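PDB 5JJP: nonribosomal peptide synthase, which adenylates an aliphatic beta-amino acid, probably using ATP as in related adenylate-forming ligases. Local coordinates for residues 202-207 with 333-338; 209-214 with 357-362; 215-220 with 239-244; 361-366 with 384-389. All blocks are in the same frame, centred on the assembly; numbering follows the deposited sequence.

Contact 1 (202-207 with 333-338); sequences RANIAF and ESMAAS
The CG methylene of Met335 lies over one face of the Phe207 ring, 4.1 Å from the ring centroid, in a CH-pi contact displaced toward the rim. Its sulfur runs on obliquely past the CD2-CE2 bond, with Met335 SD 3.7 Å from Phe207 CE2, a Met-aromatic contact in which the two side chains cross at about a right angle. Elsewhere on the ring, Phe207 CE1 meets the methyl CB of Ala336 at 3.5 Å, while CD1 packs against the carbonyl O of Ser334. Asn204, also on helix 201-212, brings its OD1 to 3.5 Å from Met335 SD. The loop residues follow Glu333, which ends the Tyr-Gly-Ala-Thr-Glu sequence, the A5 motif of adenylation domains that in relatives borders the adenylate pocket. An alanine at Phe207 would take away the whole ring and would probably leave Met335 CG and Ala336 CB without this packing surface, loosening the fit of helix to loop. Met335 is presented by a positive phi of 66°, at the centre of a gamma turn closed weakly from Ala336 N to Ser334 O. Farther along, Ala337 and Ser338 both pair with Tyr329 in a classic beta bulge.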
loop_
_atom_site.group_PDB
_atom_site.type_symbol
_atom_site.label_atom_id
_atom_site.label_comp_id
_atom_site.label_asym_id
_atom_site.label_seq_id
_atom_site.Cartn_x
_atom_site.Cartn_y
_atom_site.Cartn_z
ATOM N N ARG A 202 12.315 4.221 -4.606
ATOM C CA ARG A 202 12.140 4.759 -5.939
ATOM C C ARG A 202 10.872 4.185 -6.551
ATOM O O ARG A 202 10.085 4.901 -7.174
ATOM C CB ARG A 202 13.405 4.389 -6.699
ATOM C CG ARG A 202 13.373 4.471 -8.195
ATOM C CD ARG A 202 14.729 4.157 -8.824
ATOM N NE ARG A 202 15.030 2.739 -8.926
ATOM C CZ ARG A 202 16.045 2.240 -9.659
ATOM N NH1 ARG A 202 16.840 3.028 -10.350
ATOM N NH2 ARG A 202 16.296 0.935 -9.684
ATOM N N ALA A 203 10.667 2.878 -6.387
ATOM C CA ALA A 203 9.580 2.199 -7.088
ATOM C C ALA A 203 8.265 2.615 -6.505
ATOM O O ALA A 203 7.298 2.820 -7.243
ATOM C CB ALA A 203 9.719 0.701 -7.023
ATOM N N ASN A 204 8.188 2.660 -5.189
ATOM C CA ASN A 204 6.930 3.007 -4.572
ATOM C C ASN A 204 6.602 4.484 -4.753
ATOM O O ASN A 204 5.455 4.855 -4.999
ATOM C CB ASN A 204 6.837 2.556 -3.106
ATOM C CG ASN A 204 5.392 2.489 -2.628
ATOM O OD1 ASN A 204 4.510 1.906 -3.316
ATOM N ND2 ASN A 204 5.118 3.139 -1.547
ATOM N N ILE A 205 7.631 5.314 -4.745
ATOM C CA ILE A 205 7.458 6.731 -5.074
ATOM C C ILE A 205 6.912 6.871 -6.496
ATOM O O ILE A 205 6.014 7.694 -6.760
ATOM C CB ILE A 205 8.756 7.503 -4.865
ATOM C CG1 ILE A 205 9.021 7.684 -3.369
ATOM C CG2 ILE A 205 8.669 8.890 -5.489
ATOM C CD1 ILE A 205 10.425 8.090 -3.060
ATOM N N ALA A 206 7.362 6.009 -7.390
ATOM C CA ALA A 206 6.921 6.126 -8.806
ATOM C C ALA A 206 5.445 5.770 -8.913
ATOM O O ALA A 206 4.721 6.344 -9.677
ATOM C CB ALA A 206 7.765 5.229 -9.703
ATOM N N PHE A 207 5.023 4.805 -8.110
ATOM C CA PHE A 207 3.663 4.461 -8.009
ATOM C C PHE A 207 2.782 5.678 -7.581
ATOM O O PHE A 207 1.822 5.995 -8.230
ATOM C CB PHE A 207 3.488 3.333 -7.040
ATOM C CG PHE A 207 2.064 2.944 -6.855
ATOM C CD1 PHE A 207 1.377 2.306 -7.858
ATOM C CD2 PHE A 207 1.365 3.293 -5.683
ATOM C CE1 PHE A 207 0.022 1.998 -7.721
ATOM C CE2 PHE A 207 0.038 2.978 -5.536
ATOM C CZ PHE A 207 -0.633 2.320 -6.549
ATOM N N GLU A 333 3.714 -6.941 -6.296
ATOM C CA GLU A 333 4.943 -6.694 -7.005
ATOM C C GLU A 333 5.032 -5.315 -7.577
ATOM O O GLU A 333 6.151 -4.894 -7.908
ATOM C CB GLU A 333 5.180 -7.738 -8.092
ATOM C CG GLU A 333 5.719 -9.081 -7.550
ATOM C CD GLU A 333 4.607 -10.037 -7.075
ATOM O OE1 GLU A 333 3.444 -9.592 -6.904
ATOM O OE2 GLU A 333 4.901 -11.251 -6.933
ATOM N N SER A 334 3.914 -4.627 -7.761
ATOM C CA SER A 334 3.960 -3.214 -8.213
ATOM C C SER A 334 3.103 -2.272 -7.358
ATOM O O SER A 334 2.958 -1.080 -7.673
ATOM C CB SER A 334 3.511 -3.060 -9.660
ATOM O OG SER A 334 2.188 -3.529 -9.809
ATOM N N MET A 335 2.612 -2.816 -6.251
ATOM C CA MET A 335 1.502 -2.258 -5.462
ATOM C C MET A 335 0.199 -2.271 -6.204
ATOM O O MET A 335 -0.754 -2.848 -5.721
ATOM C CB MET A 335 1.814 -0.872 -4.898
ATOM C CG MET A 335 0.701 -0.392 -3.976
ATOM S SD MET A 335 1.246 0.827 -2.757
ATOM C CE MET A 335 1.730 -0.209 -1.359
ATOM N N ALA A 336 0.162 -1.650 -7.385
ATOM C CA ALA A 336 -0.968 -1.730 -8.299
ATOM C C ALA A 336 -0.464 -1.391 -9.679
ATOM O O ALA A 336 0.702 -1.034 -9.839
ATOM C CB ALA A 336 -2.105 -0.777 -7.908
ATOM N N ALA A 337 -1.332 -1.548 -10.683
ATOM C CA ALA A 337 -0.933 -1.450 -12.086
ATOM C C ALA A 337 -1.904 -0.606 -12.897
ATOM O O ALA A 337 -1.507 0.026 -13.868
ATOM C CB ALA A 337 -0.777 -2.867 -12.688
ATOM N N SER A 338 -3.189 -0.648 -12.576
ATOM C CA SER A 338 -4.172 0.126 -13.327
ATOM C C SER A 338 -5.322 0.508 -12.461
ATOM O O SER A 338 -5.672 -0.185 -11.507
ATOM C CB SER A 338 -4.719 -0.659 -14.529
ATOM O OG SER A 338 -5.683 -1.610 -14.107
#

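Contact 2 (209-214 with 357-362); sequences RGIRAH and YAHHGA
Three imidazole rings shape this contact, each used differently. The His214 ring works through its edge: Gly210 O and His360 N lie near its plane, and His360 N donates to His214 NE2 over 2.9 Å, only 3° out of that plane. The His360 ring takes the methyl of Ala213 over one face, with Ala213 CB 4.2 Å from the ring centroid in a CH-pi contact. One face of the His359 ring carries Ala362 CB, offset toward the rim, and Ile211 CD1 approaches His359 CB at 3.9 Å.

Since His214 NE2 accepts, its ring is probably neutral with the proton on ND1. His359 uses its ND1 as a donor instead, reaching His360 O over 2.9 Å from above the carbonyl plane; a chi1 of 61°, the crowded position, turns the ring to this oxygen. The same oxygen sits 3.4 Å from Gly210 CA in a CA-H...O contact. A side chain on Gly210 would collide with both His360 O and His359 ND1, so glycine permits the close approach. An alanine at His214 would lose the imidazole acceptor and would probably leave the amide of His360 without this partner, weakening the hold on the turn.

Residues 359-362 form a type II beta turn, closed from Ala362 N to His359 O, with Gly361 in its third position at a phi of 92°, as is classic for this turn; it docks on the C-terminal part of helix 201-212 and the residues that follow it, just ahead of strand 363-367.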
loop_
_atom_site.group_PDB
_atom_site.type_symbol
_atom_site.label_atom_id
_atom_site.label_comp_id
_atom_site.label_asym_id
_atom_site.label_seq_id
_atom_site.Cartn_x
_atom_site.Cartn_y
_atom_site.Cartn_z
ATOM N N ARG A 209 3.489 8.827 -7.561
ATOM C CA ARG A 209 3.572 9.866 -8.557
ATOM C C ARG A 209 2.595 9.636 -9.709
ATOM O O ARG A 209 1.907 10.564 -10.164
ATOM C CB ARG A 209 4.984 9.953 -9.134
ATOM C CG ARG A 209 5.988 10.692 -8.290
ATOM C CD ARG A 209 7.131 11.103 -9.226
ATOM N NE ARG A 209 7.945 9.982 -9.518
ATOM C CZ ARG A 209 8.264 9.453 -10.701
ATOM N NH1 ARG A 209 7.950 9.988 -11.876
ATOM N NH2 ARG A 209 9.009 8.335 -10.658
ATOM N N GLY A 210 2.614 8.424 -10.250
ATOM C CA GLY A 210 1.712 8.074 -11.327
ATOM C C GLY A 210 0.254 8.200 -10.881
ATOM O O GLY A 210 -0.546 8.815 -11.588
ATOM N N ILE A 211 -0.104 7.608 -9.738
ATOM C CA ILE A 211 -1.496 7.560 -9.338
ATOM C C ILE A 211 -2.091 8.975 -9.058
ATOM O O ILE A 211 -3.190 9.245 -9.449
ATOM C CB ILE A 211 -1.681 6.604 -8.149
ATOM C CG1 ILE A 211 -1.537 5.135 -8.620
ATOM C CG2 ILE A 211 -3.045 6.751 -7.511
ATOM C CD1 ILE A 211 -2.677 4.621 -9.488
ATOM N N ARG A 212 -1.307 9.877 -8.486
ATOM C CA ARG A 212 -1.752 11.217 -8.277
ATOM C C ARG A 212 -2.053 11.954 -9.541
ATOM O O ARG A 212 -2.766 12.942 -9.506
ATOM C CB ARG A 212 -0.707 12.001 -7.475
ATOM C CG ARG A 212 -0.662 11.602 -6.014
ATOM C CD ARG A 212 0.460 12.310 -5.311
ATOM N NE ARG A 212 0.146 13.712 -5.053
ATOM C CZ ARG A 212 1.047 14.648 -4.752
ATOM N NH1 ARG A 212 2.350 14.379 -4.757
ATOM N NH2 ARG A 212 0.628 15.889 -4.476
ATOM N N ALA A 213 -1.494 11.529 -10.662
ATOM C CA ALA A 213 -1.833 12.141 -11.933
ATOM C C ALA A 213 -3.267 11.874 -12.333
ATOM O O ALA A 213 -3.764 12.517 -13.228
ATOM C CB ALA A 213 -0.905 11.669 -13.063
ATOM N N HIS A 214 -3.880 10.861 -11.731
ATOM C CA HIS A 214 -5.229 10.457 -12.067
ATOM C C HIS A 214 -6.250 11.188 -11.199
ATOM O O HIS A 214 -7.435 11.058 -11.447
ATOM C CB HIS A 214 -5.421 8.946 -11.833
ATOM C CG HIS A 214 -4.793 8.056 -12.878
ATOM N ND1 HIS A 214 -5.548 7.312 -13.766
ATOM C CD2 HIS A 214 -3.497 7.730 -13.124
ATOM C CE1 HIS A 214 -4.744 6.597 -14.533
ATOM N NE2 HIS A 214 -3.499 6.815 -14.148
ATOM N N TYR A 357 -6.160 0.517 -18.999
ATOM C CA TYR A 357 -4.746 0.707 -19.330
ATOM C C TYR A 357 -3.958 0.871 -18.064
ATOM O O TYR A 357 -4.494 1.343 -17.076
ATOM C CB TYR A 357 -4.528 1.989 -20.140
ATOM C CG TYR A 357 -5.361 2.122 -21.413
ATOM C CD1 TYR A 357 -5.025 1.407 -22.554
ATOM C CD2 TYR A 357 -6.437 3.004 -21.472
ATOM C CE1 TYR A 357 -5.755 1.520 -23.711
ATOM C CE2 TYR A 357 -7.169 3.158 -22.634
ATOM C CZ TYR A 357 -6.834 2.400 -23.750
ATOM O OH TYR A 357 -7.552 2.525 -24.917
ATOM N N ALA A 358 -2.690 0.473 -18.073
ATOM C CA ALA A 358 -1.835 0.714 -16.918
ATOM C C ALA A 358 -1.932 2.165 -16.468
ATOM O O ALA A 358 -2.282 3.015 -17.245
ATOM C CB ALA A 358 -0.405 0.375 -17.241
ATOM N N HIS A 359 -1.638 2.445 -15.204
ATOM C CA HIS A 359 -1.743 3.826 -14.663
ATOM C C HIS A 359 -0.688 4.684 -15.295
ATOM O O HIS A 359 0.255 4.174 -15.910
ATOM C CB HIS A 359 -1.575 3.888 -13.137
ATOM C CG HIS A 359 -0.240 3.405 -12.651
ATOM N ND1 HIS A 359 0.906 4.174 -12.736
ATOM C CD2 HIS A 359 0.122 2.248 -12.056
ATOM C CE1 HIS A 359 1.918 3.504 -12.211
ATOM N NE2 HIS A 359 1.466 2.337 -11.783
ATOM N N HIS A 360 -0.836 5.986 -15.106
ATOM C CA HIS A 360 -0.045 6.941 -15.805
ATOM C C HIS A 360 1.445 6.628 -15.501
ATOM O O HIS A 360 1.834 6.401 -14.327
ATOM C CB HIS A 360 -0.478 8.316 -15.364
ATOM C CG HIS A 360 0.224 9.404 -16.070
ATOM N ND1 HIS A 360 1.453 9.883 -15.650
ATOM C CD2 HIS A 360 -0.093 10.086 -17.190
ATOM C CE1 HIS A 360 1.860 10.817 -16.492
ATOM N NE2 HIS A 360 0.940 10.959 -17.433
ATOM N N GLY A 361 2.275 6.591 -16.540
ATOM C CA GLY A 361 3.684 6.265 -16.358
ATOM C C GLY A 361 4.060 4.791 -16.498
ATOM O O GLY A 361 5.229 4.440 -16.339
ATOM N N ALA A 362 3.077 3.936 -16.738
ATOM C CA ALA A 362 3.299 2.503 -16.890
ATOM C C ALA A 362 2.626 2.032 -18.150
ATOM O O ALA A 362 1.875 2.794 -18.757
ATOM C CB ALA A 362 2.731 1.751 -15.712
#

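Contact 3 (215-220 with 239-244); sequences GLIGPD and ALTLAS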
loop_
_atom_site.group_PDB
_atom_site.type_symbol
_atom_site.label_atom_id
_atom_site.label_comp_id
_atom_site.label_asym_id
_atom_site.label_seq_id
_atom_site.Cartn_x
_atom_site.Cartn_y
_atom_site.Cartn_z
ATOM N N GLY A 215 -5.827 11.868 -10.143
ATOM C CA GLY A 215 -6.754 12.621 -9.294
ATOM C C GLY A 215 -7.717 11.751 -8.510
ATOM O O GLY A 215 -8.908 12.064 -8.415
ATOM N N LEU A 216 -7.226 10.685 -7.908
ATOM C CA LEU A 216 -8.095 9.843 -7.130
ATOM C C LEU A 216 -8.373 10.434 -5.809
ATOM O O LEU A 216 -9.430 10.141 -5.215
ATOM C CB LEU A 216 -7.477 8.478 -6.887
ATOM C CG LEU A 216 -7.895 7.239 -7.642
ATOM C CD1 LEU A 216 -8.030 7.369 -9.134
ATOM C CD2 LEU A 216 -6.929 6.119 -7.241
ATOM N N ILE A 217 -7.406 11.168 -5.267
ATOM C CA ILE A 217 -7.550 11.728 -3.934
ATOM C C ILE A 217 -7.115 13.163 -3.960
ATOM O O ILE A 217 -6.074 13.491 -4.504
ATOM C CB ILE A 217 -6.734 10.943 -2.852
ATOM C CG1 ILE A 217 -7.134 9.467 -2.846
ATOM C CG2 ILE A 217 -6.969 11.507 -1.441
ATOM C CD1 ILE A 217 -6.213 8.591 -2.027
ATOM N N GLY A 218 -7.908 14.009 -3.332
ATOM C CA GLY A 218 -7.574 15.435 -3.216
ATOM C C GLY A 218 -7.400 15.753 -1.763
ATOM O O GLY A 218 -7.812 14.976 -0.894
ATOM N N PRO A 219 -6.790 16.902 -1.464
ATOM C CA PRO A 219 -6.568 17.291 -0.037
ATOM C C PRO A 219 -7.788 17.348 0.865
ATOM O O PRO A 219 -7.654 17.158 2.087
ATOM C CB PRO A 219 -5.922 18.662 -0.137
ATOM C CG PRO A 219 -5.283 18.660 -1.486
ATOM C CD PRO A 219 -6.180 17.846 -2.392
ATOM N N ASP A 220 -8.968 17.575 0.301
ATOM C CA ASP A 220 -10.210 17.621 1.087
ATOM C C ASP A 220 -10.686 16.261 1.509
ATOM O O ASP A 220 -11.508 16.157 2.385
ATOM C CB ASP A 220 -11.341 18.295 0.281
ATOM C CG ASP A 220 -11.090 19.791 0.058
ATOM O OD1 ASP A 220 -10.352 20.402 0.887
ATOM O OD2 ASP A 220 -11.606 20.352 -0.956
ATOM N N ALA A 239 -0.377 5.724 2.456
ATOM C CA ALA A 239 0.727 6.462 1.774
ATOM C C ALA A 239 0.221 7.381 0.710
ATOM O O ALA A 239 0.634 8.511 0.619
ATOM C CB ALA A 239 1.760 5.522 1.178
ATOM N N LEU A 240 -0.697 6.884 -0.090
ATOM C CA LEU A 240 -1.194 7.689 -1.167
ATOM C C LEU A 240 -2.034 8.860 -0.603
ATOM O O LEU A 240 -1.999 9.945 -1.138
ATOM C CB LEU A 240 -2.013 6.843 -2.114
ATOM C CG LEU A 240 -2.725 7.627 -3.221
ATOM C CD1 LEU A 240 -1.742 8.308 -4.162
ATOM C CD2 LEU A 240 -3.682 6.736 -3.973
ATOM N N THR A 241 -2.799 8.594 0.454
ATOM C CA THR A 241 -3.627 9.576 1.064
ATOM C C THR A 241 -2.747 10.742 1.584
ATOM O O THR A 241 -3.051 11.898 1.344
ATOM C CB THR A 241 -4.438 8.970 2.212
ATOM O OG1 THR A 241 -5.367 7.999 1.707
ATOM C CG2 THR A 241 -5.205 10.097 2.990
ATOM N N LEU A 242 -1.675 10.409 2.302
ATOM C CA LEU A 242 -0.763 11.386 2.821
ATOM C C LEU A 242 -0.071 12.128 1.707
ATOM O O LEU A 242 0.046 13.367 1.751
ATOM C CB LEU A 242 0.293 10.733 3.734
ATOM C CG LEU A 242 -0.192 10.160 5.052
ATOM C CD1 LEU A 242 0.906 9.414 5.732
ATOM C CD2 LEU A 242 -0.660 11.288 5.957
ATOM N N ALA A 243 0.433 11.371 0.731
ATOM C CA ALA A 243 1.118 11.959 -0.411
ATOM C C ALA A 243 0.247 12.985 -1.118
ATOM O O ALA A 243 0.760 13.927 -1.772
ATOM C CB ALA A 243 1.569 10.883 -1.390
ATOM N N SER A 244 -1.056 12.769 -1.077
ATOM C CA SER A 244 -2.003 13.647 -1.764
ATOM C C SER A 244 -2.443 14.781 -0.868
ATOM O O SER A 244 -3.168 15.665 -1.299
ATOM C CB SER A 244 -3.234 12.876 -2.196
ATOM O OG SER A 244 -2.926 11.791 -3.030
HETATM O O HOH W 1 -4.334 11.257 -5.590
#
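Ile217 holds CG1 anti to its carbonyl carbon and then extends (chi2 169°), carrying CD1 to the helix surface. Leu240, with CG anti to the backbone N, crosses it obliquely, and Ile217 CD1 rests 3.7 Å from Leu240 CD2. The same methyl lies 3.9 Å from Thr241 OG1, a hydroxyl engaged with Gly237 O one turn back in the helix. Ser244 adopts a chi1 of -58°, which folds OG back beside its own backbone N so that it donates to Leu240 O over 2.8 Å. That carbonyl also receives the amide of Ser244 and is thus gripped twice.

A water links the segments, donating both to Ile217 O and, over 3.0 Å, to Ser244 OG; the serine hydroxyl therefore accepts from the water while giving its own proton to Leu240 O. Beyond it, Pro219 CG packs 3.7 Å from Ser244 O.

The loop, begun by Gly215 with positive phi after helix 201-212, leads into strand 222-225; residues 239-243 are the last turn of helix 232-243, and Ser244 follows ahead of strand 247-250. These strands are parallel neighbours in a mixed sheet, so the contact packs the loop entering a beta-alpha-beta crossover against the C-terminal end of its helix.

Contact 4 (361-366 with 384-389); sequences GAEMDV and YLRSPA
Glu363 O is held by one nearly straight hydrogen bond: Arg386 N donates to it over 2.8 Å with an N-H...O angle of 164°, approaching almost along the C=O axis. The bond is returned by Glu363 N, 2.8 Å from Arg386 O, which makes these residues a hydrogen-bonded antiparallel pair. Two steps along, Asp365 and Tyr384 repeat the pattern, tighter from Tyr384 N to Asp365 O at 3.0 Å than in the reverse direction. Between them sits the non-hydrogen-bonded pair of Met364 and Leu385, where Met364 CA makes a CA-H...O contact to Tyr384 O.

On the face bearing Glu363 and Arg386, the two side chains lie alongside each other and point the same way. Their charged ends form a long, probably weak salt bridge, Glu363 OE1 to Arg386 NE at 3.8 Å, with carboxylate and guanidinium planes 78° apart. The stronger partner of the arginine is Asp408, which meets NH2. On the face of Met364 and Leu385 the contact is apolar, Leu385 CD1 lying 4.1 Å from Met364 CB. Past the paired strands, Ala362 CB touches Ser387 CB, and Ser387 OG accepts from Ala389 N over 2.9 Å in an ST turn.

Strand 381-386 lies between 363-367 and 417-427 in an antiparallel sheet, consistent with the distorted beta barrel of adenylation domains. Met364 and Val366 pack on Leu433 of strand 433-438, and Pro388 and Ala389 reach helix 201-212 at Ala206 and Phe207.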
loop_
_atom_site.group_PDB
_atom_site.type_symbol
_atom_site.label_atom_id
_atom_site.label_comp_id
_atom_site.label_asym_id
_atom_site.label_seq_id
_atom_site.Cartn_x
_atom_site.Cartn_y
_atom_site.Cartn_z
ATOM N N GLY A 361 2.275 6.591 -16.540
ATOM C CA GLY A 361 3.684 6.265 -16.358
ATOM C C GLY A 361 4.060 4.791 -16.498
ATOM O O GLY A 361 5.229 4.440 -16.339
ATOM N N ALA A 362 3.077 3.936 -16.738
ATOM C CA ALA A 362 3.299 2.503 -16.890
ATOM C C ALA A 362 2.626 2.032 -18.150
ATOM O O ALA A 362 1.875 2.794 -18.757
ATOM C CB ALA A 362 2.731 1.751 -15.712
ATOM N N GLU A 363 2.860 0.776 -18.523
ATOM C CA GLU A 363 2.213 0.169 -19.683
ATOM C C GLU A 363 2.125 -1.340 -19.500
ATOM O O GLU A 363 3.072 -2.017 -19.048
ATOM C CB GLU A 363 3.007 0.487 -20.946
ATOM C CG GLU A 363 2.297 0.245 -22.280
ATOM C CD GLU A 363 3.313 0.229 -23.421
ATOM O OE1 GLU A 363 4.019 -0.804 -23.570
ATOM O OE2 GLU A 363 3.431 1.246 -24.156
ATOM N N MET A 364 0.979 -1.902 -19.877
ATOM C CA MET A 364 0.846 -3.348 -19.824
ATOM C C MET A 364 0.226 -3.829 -21.104
ATOM O O MET A 364 -0.560 -3.122 -21.725
ATOM C CB MET A 364 0.033 -3.790 -18.619
ATOM C CG MET A 364 -1.337 -3.181 -18.526
ATOM S SD MET A 364 -2.215 -3.725 -17.031
ATOM C CE MET A 364 -3.793 -3.032 -17.429
ATOM N N ASP A 365 0.645 -5.025 -21.518
ATOM C CA ASP A 365 0.132 -5.672 -22.722
ATOM C C ASP A 365 0.180 -7.176 -22.520
ATOM O O ASP A 365 0.712 -7.663 -21.520
ATOM C CB ASP A 365 0.952 -5.266 -23.952
ATOM C CG ASP A 365 0.197 -5.501 -25.299
ATOM O OD1 ASP A 365 -1.031 -5.852 -25.303
ATOM O OD2 ASP A 365 0.868 -5.359 -26.352
ATOM N N VAL A 366 -0.378 -7.909 -23.479
ATOM C CA VAL A 366 -0.673 -9.328 -23.302
ATOM C C VAL A 366 0.268 -10.096 -24.239
ATOM O O VAL A 366 0.522 -9.642 -25.352
ATOM C CB VAL A 366 -2.184 -9.490 -23.503
ATOM C CG1 VAL A 366 -2.542 -10.656 -24.362
ATOM C CG2 VAL A 366 -2.873 -9.568 -22.155
ATOM N N TYR A 384 2.259 -8.737 -19.239
ATOM C CA TYR A 384 3.588 -8.222 -18.889
ATOM C C TYR A 384 3.461 -6.723 -18.558
ATOM O O TYR A 384 2.912 -5.957 -19.335
ATOM C CB TYR A 384 4.582 -8.352 -20.025
ATOM C CG TYR A 384 5.076 -9.761 -20.328
ATOM C CD1 TYR A 384 4.245 -10.884 -20.182
ATOM C CD2 TYR A 384 6.344 -9.960 -20.857
ATOM C CE1 TYR A 384 4.696 -12.164 -20.518
ATOM C CE2 TYR A 384 6.817 -11.224 -21.188
ATOM C CZ TYR A 384 5.989 -12.320 -21.037
ATOM O OH TYR A 384 6.441 -13.568 -21.345
ATOM N N LEU A 385 3.972 -6.333 -17.366
ATOM C CA LEU A 385 3.885 -4.946 -16.879
ATOM C C LEU A 385 5.243 -4.244 -16.983
ATOM O O LEU A 385 6.244 -4.692 -16.446
ATOM C CB LEU A 385 3.368 -4.941 -15.469
ATOM C CG LEU A 385 3.271 -3.614 -14.743
ATOM C CD1 LEU A 385 2.203 -2.679 -15.277
ATOM C CD2 LEU A 385 2.977 -3.941 -13.297
ATOM N N ARG A 386 5.247 -3.148 -17.726
ATOM C CA ARG A 386 6.368 -2.291 -17.880
ATOM C C ARG A 386 6.075 -1.074 -16.975
ATOM O O ARG A 386 5.138 -0.329 -17.218
ATOM C CB ARG A 386 6.467 -1.864 -19.342
ATOM C CG ARG A 386 7.631 -0.963 -19.677
ATOM C CD ARG A 386 7.551 -0.476 -21.106
ATOM N NE ARG A 386 7.413 -1.587 -22.058
ATOM C CZ ARG A 386 8.454 -2.230 -22.598
ATOM N NH1 ARG A 386 9.705 -1.909 -22.294
ATOM N NH2 ARG A 386 8.231 -3.186 -23.456
ATOM N N SER A 387 6.898 -0.851 -15.959
ATOM C CA SER A 387 6.624 0.198 -15.015
ATOM C C SER A 387 7.811 0.540 -14.130
ATOM O O SER A 387 8.482 -0.363 -13.626
ATOM C CB SER A 387 5.473 -0.271 -14.106
ATOM O OG SER A 387 5.275 0.604 -12.992
ATOM N N PRO A 388 7.945 1.828 -13.780
ATOM C CA PRO A 388 8.904 2.207 -12.775
ATOM C C PRO A 388 8.583 1.756 -11.341
ATOM O O PRO A 388 9.433 1.833 -10.458
ATOM C CB PRO A 388 8.891 3.742 -12.877
ATOM C CG PRO A 388 7.515 4.100 -13.311
ATOM C CD PRO A 388 7.129 2.981 -14.220
ATOM N N ALA A 389 7.368 1.295 -11.115
ATOM C CA ALA A 389 6.932 0.857 -9.792
ATOM C C ALA A 389 7.191 -0.602 -9.445
ATOM O O ALA A 389 6.788 -1.068 -8.380
ATOM C CB ALA A 389 5.472 1.182 -9.636
#

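Helix 201-212 ties contacts 1 and 2 together: their centres are about 9 Å apart, and the bulged loop of the first meets the turn of the second through a probable hydrogen bond, Ala337 O to His359 N at 2.8 Å. Contact 2 shares Gly361 and Ala362 with contact 4, which in turn touches contact 1 where Ala203 O lies 3.4 Å from Ala389 CB. Contact 3 is joined to contact 2 by Ile211 and Arg212 packing on Leu240, but its nearest atoms stay about 12 Å from those of contact 4. Contact 1 includes the glutamate of the A5 motif and so probably lies near the adenylate pocket, as in relatives.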